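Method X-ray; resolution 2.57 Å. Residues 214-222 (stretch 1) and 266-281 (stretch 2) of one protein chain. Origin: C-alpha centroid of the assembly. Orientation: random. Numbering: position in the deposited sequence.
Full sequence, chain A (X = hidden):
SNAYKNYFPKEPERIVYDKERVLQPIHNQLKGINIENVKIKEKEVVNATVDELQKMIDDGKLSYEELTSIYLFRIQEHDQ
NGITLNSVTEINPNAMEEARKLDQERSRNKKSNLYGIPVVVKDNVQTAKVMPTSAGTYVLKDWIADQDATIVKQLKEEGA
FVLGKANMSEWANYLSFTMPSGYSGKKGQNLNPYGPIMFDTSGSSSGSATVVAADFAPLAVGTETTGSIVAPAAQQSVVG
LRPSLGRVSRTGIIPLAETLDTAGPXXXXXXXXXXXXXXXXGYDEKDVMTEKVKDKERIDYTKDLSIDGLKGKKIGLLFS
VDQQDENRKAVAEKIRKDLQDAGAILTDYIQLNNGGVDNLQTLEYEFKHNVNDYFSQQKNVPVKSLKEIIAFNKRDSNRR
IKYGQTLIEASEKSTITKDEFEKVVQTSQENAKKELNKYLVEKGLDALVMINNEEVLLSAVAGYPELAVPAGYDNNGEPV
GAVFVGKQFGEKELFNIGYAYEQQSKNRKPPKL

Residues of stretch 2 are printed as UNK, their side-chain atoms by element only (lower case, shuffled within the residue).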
# COMPACT_ATOMS: atom_id res chain seq x y z
N ALA A 214 5.88 8.43 8.34
CA ALA A 214 6.97 9.31 8.73
C ALA A 214 6.90 10.65 7.99
O ALA A 214 7.85 11.43 8.02
CB ALA A 214 8.31 8.64 8.48
N ASP A 215 5.76 10.90 7.35
CA ASP A 215 5.53 12.13 6.59
C ASP A 215 6.60 12.38 5.53
O ASP A 215 7.12 13.49 5.42
CB ASP A 215 5.44 13.33 7.54
CG ASP A 215 4.20 13.29 8.41
OD1 ASP A 215 4.25 12.69 9.50
OD2 ASP A 215 3.17 13.88 8.01
N PHE A 216 6.92 11.35 4.77
CA PHE A 216 7.81 11.49 3.62
C PHE A 216 6.98 11.80 2.38
O PHE A 216 7.52 12.15 1.33
CB PHE A 216 8.64 10.22 3.41
CG PHE A 216 9.58 9.91 4.54
CD1 PHE A 216 10.05 10.92 5.36
CD2 PHE A 216 10.00 8.61 4.77
CE1 PHE A 216 10.92 10.63 6.40
CE2 PHE A 216 10.87 8.32 5.81
CZ PHE A 216 11.33 9.33 6.62
N ALA A 217 5.67 11.66 2.53
CA ALA A 217 4.73 11.90 1.44
C ALA A 217 3.31 11.97 2.00
O ALA A 217 3.01 11.33 3.01
CB ALA A 217 4.83 10.80 0.39
N PRO A 218 2.43 12.75 1.35
CA PRO A 218 1.04 12.85 1.80
C PRO A 218 0.28 11.57 1.51
O PRO A 218 -0.50 11.10 2.34
CB PRO A 218 0.47 14.02 0.98
CG PRO A 218 1.65 14.69 0.35
CD PRO A 218 2.68 13.62 0.19
N LEU A 219 0.51 11.01 0.33
CA LEU A 219 -0.20 9.81 -0.12
C LEU A 219 0.78 8.77 -0.67
O LEU A 219 1.91 9.10 -1.02
CB LEU A 219 -1.24 10.17 -1.18
CG LEU A 219 -2.26 11.23 -0.76
CD1 LEU A 219 -3.14 11.61 -1.93
CD2 LEU A 219 -3.09 10.72 0.40
N ALA A 220 0.33 7.53 -0.75
CA ALA A 220 1.17 6.45 -1.26
C ALA A 220 0.34 5.35 -1.91
O ALA A 220 -0.82 5.14 -1.56
CB ALA A 220 2.02 5.87 -0.15
N VAL A 221 0.95 4.65 -2.86
CA VAL A 221 0.29 3.55 -3.56
C VAL A 221 0.94 2.21 -3.21
O VAL A 221 2.15 2.06 -3.32
CB VAL A 221 0.32 3.74 -5.08
CG1 VAL A 221 -0.32 2.56 -5.79
CG2 VAL A 221 -0.38 5.04 -5.47
N GLY A 222 0.12 1.25 -2.79
CA GLY A 222 0.61 -0.08 -2.48
C GLY A 222 -0.11 -1.14 -3.27
O GLY A 222 -1.14 -0.88 -3.89
N UNK A 266 -2.89 4.40 0.14
CA UNK A 266 -2.43 4.37 1.52
C UNK A 266 -2.12 5.78 2.02
O UNK A 266 -1.45 6.55 1.34
c UNK A 266 -1.42 2.04 1.19
c UNK A 266 -1.20 3.47 1.67
c UNK A 266 0.05 0.79 3.43
se UNK A 266 0.11 0.88 1.49
N UNK A 267 -2.62 6.10 3.21
CA UNK A 267 -2.40 7.41 3.81
C UNK A 267 -2.53 7.35 5.33
O UNK A 267 -2.76 6.29 5.90
c UNK A 267 -3.38 8.42 3.23
N UNK A 268 -2.38 8.50 5.98
CA UNK A 268 -2.56 8.58 7.43
C UNK A 268 -4.04 8.68 7.77
O UNK A 268 -4.48 8.23 8.83
c UNK A 268 1.04 12.79 6.06
c UNK A 268 0.08 11.40 7.85
n UNK A 268 -0.16 13.28 5.78
n UNK A 268 2.10 13.19 5.37
c UNK A 268 -0.55 10.16 7.25
n UNK A 268 1.18 11.90 7.04
c UNK A 268 -1.80 9.77 8.01
N UNK A 269 -4.79 9.28 6.86
CA UNK A 269 -6.20 9.56 7.09
C UNK A 269 -7.08 8.85 6.07
O UNK A 269 -6.72 8.73 4.90
c UNK A 269 -7.87 11.40 7.55
o UNK A 269 -5.51 11.77 7.83
c UNK A 269 -6.48 11.08 7.03
N UNK A 270 -8.24 8.36 6.52
CA UNK A 270 -9.21 7.71 5.65
C UNK A 270 -9.67 8.67 4.55
O UNK A 270 -9.91 8.27 3.41
c UNK A 270 -10.42 7.21 6.45
c UNK A 270 -11.40 6.46 5.54
c UNK A 270 -9.97 6.31 7.59
N UNK A 271 -9.79 9.94 4.92
CA UNK A 271 -10.15 11.00 3.98
C UNK A 271 -9.15 11.10 2.84
O UNK A 271 -9.52 11.06 1.66
c UNK A 271 -12.06 13.66 3.60
n UNK A 271 -13.92 15.29 3.23
c UNK A 271 -10.24 12.34 4.71
c UNK A 271 -12.45 15.10 3.26
c UNK A 271 -10.57 13.54 3.83
N UNK A 272 -7.87 11.23 3.19
CA UNK A 272 -6.80 11.36 2.20
C UNK A 272 -6.67 10.11 1.34
O UNK A 272 -6.30 10.20 0.17
c UNK A 272 -5.50 12.97 3.66
o UNK A 272 -6.24 13.89 3.24
c UNK A 272 -5.48 11.66 2.90
o UNK A 272 -4.79 13.09 4.69
N UNK A 273 -6.98 8.96 1.92
CA UNK A 273 -6.93 7.70 1.18
C UNK A 273 -7.99 7.67 0.09
O UNK A 273 -7.73 7.22 -1.03
c UNK A 273 -7.11 6.52 2.13
N UNK A 274 -9.18 8.16 0.41
CA UNK A 274 -10.28 8.21 -0.55
C UNK A 274 -9.99 9.23 -1.64
O UNK A 274 -10.45 9.08 -2.78
c UNK A 274 -11.58 8.54 0.16
N UNK A 275 -9.24 10.27 -1.29
CA UNK A 275 -8.85 11.30 -2.25
C UNK A 275 -7.97 10.70 -3.34
O UNK A 275 -8.18 10.96 -4.53
c UNK A 275 -8.10 12.45 -1.56
c UNK A 275 -7.62 13.46 -2.58
o UNK A 275 -8.98 13.10 -0.63
N UNK A 276 -6.99 9.90 -2.93
CA UNK A 276 -6.11 9.22 -3.87
C UNK A 276 -6.85 8.15 -4.65
O UNK A 276 -6.56 7.90 -5.82
c UNK A 276 -3.24 8.79 -4.96
c UNK A 276 -3.89 7.86 -3.96
c UNK A 276 -4.92 8.61 -3.12
c UNK A 276 -2.84 7.22 -3.07
N UNK A 277 -7.83 7.53 -3.99
CA UNK A 277 -8.59 6.43 -4.57
C UNK A 277 -9.46 6.89 -5.74
O UNK A 277 -9.90 6.07 -6.56
c UNK A 277 -11.51 4.39 -3.93
c UNK A 277 -12.14 3.23 -4.34
c UNK A 277 -10.01 2.25 -4.81
c UNK A 277 -9.45 5.76 -3.50
c UNK A 277 -10.13 4.50 -3.96
c UNK A 277 -9.39 3.42 -4.39
c UNK A 277 -11.39 2.16 -4.78
N UNK A 278 -9.69 8.19 -5.83
CA UNK A 278 -10.50 8.76 -6.90
C UNK A 278 -9.83 8.67 -8.27
O UNK A 278 -10.50 8.49 -9.28
c UNK A 278 -10.84 10.22 -6.60
n UNK A 278 -11.78 11.47 -4.75
o UNK A 278 -12.70 9.49 -5.27
c UNK A 278 -11.85 10.37 -5.48
N UNK A 279 -8.51 8.78 -8.29
CA UNK A 279 -7.76 8.81 -9.54
C UNK A 279 -7.23 7.44 -9.94
O UNK A 279 -6.84 7.22 -11.09
c UNK A 279 -6.62 9.80 -9.46
N UNK A 280 -7.21 6.51 -8.99
CA UNK A 280 -6.71 5.17 -9.26
C UNK A 280 -7.74 4.33 -10.01
O UNK A 280 -7.40 3.56 -10.91
c UNK A 280 -6.05 2.74 -5.73
se UNK A 280 -4.63 4.08 -5.68
c UNK A 280 -6.31 4.46 -7.97
c UNK A 280 -5.27 5.20 -7.14
N UNK A 281 -9.00 4.47 -9.62
CA UNK A 281 -10.08 3.71 -10.24
C UNK A 281 -10.30 4.13 -11.68
O UNK A 281 -9.85 5.19 -12.11
c UNK A 281 -11.40 3.87 -9.47
c UNK A 281 -11.86 5.33 -9.50
c UNK A 281 -11.25 3.39 -8.04
c UNK A 281 -13.17 5.58 -8.77

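Position 266 carries two carbons, a selenium and a terminal carbon in an unbranched chain, which only selenomethionine fits: Met266. Its backbone pairs with Ala220 in an antiparallel, hydrogen-bonded bridge, Ala220 N to Met266 O at 2.9 Å and Met266 N to Ala220 O at 2.8 Å. Their side chains share one face of the sheet, CB of Ala220 lying 4.4 Å from CB of Met266. Gly222 CA approaches Met266 SE to 4.1 Å; an ideal CB on Gly222 would fall 2.8 Å from that selenium, a clash.

Position 267 has a single carbon, 3.7 Å from Leu219 CD2, and is Ala267. Position 268 has three carbons, a nitrogen, then a carbon bearing two more nitrogens: a guanidinium, hence Arg268. Its NH1 lies 2.9 Å from Asp215 OD2, a salt bridge. Ala217 O is 3.1 Å from Arg268 NH1, but the angle is too poor for a hydrogen bond.

Position 269 shows one carbon carrying an oxygen and a carbon, so Thr269; it occupies the N-cap position without a side-chain capping bond. Position 270, three carbons forked at the first, is Val270, and 271, four carbons in a row ending in nitrogen, is Lys271; neither reaches stretch 1.

At 272 two carbons end in two oxygens. The pattern is that of Asp272, whose CB is 3.6 Å from Leu219 CD2. Positions 273 and 274 have one carbon each, Ala273 and Ala274, without contact. Position 275 repeats the carbon bearing oxygen and carbon: Thr275, whose OG1 donates to Lys271 O at 3.1 Å, one turn back.

Position 276 has four carbons forked at the second, the signature of Leu276. Its CB meets Leu219 CD1 at 3.7 Å, and its CD2 lies 4.1 Å from Val221 CG2. Position 277, one carbon and a six-carbon ring, is Phe277. At 278 two carbons carry one oxygen and one nitrogen, giving Asn278, and the lone carbon at 279 gives Ala279; all three stay clear of stretch 1. Position 280 is a second unbranched selenium chain, Met280, with SE 4.4 Å from Val221 CG2. Position 281, four carbons forked at the first with one arm two carbons long, is Ile281, out of reach.

The contact therefore combines three elements: a short backbone bridge fixes the register, the Asp215 to Arg268 salt bridge ties the preceding loop, and Leu219 fills the space between Ala267 and the helix. Asp272, Leu276 and Met280, spaced four residues apart, direct their CA-to-CB bonds toward stretch 1. Together the stretches bury 578 Å².

Stretch 2, residues 266-281: MARTVKDAATLFNAMI
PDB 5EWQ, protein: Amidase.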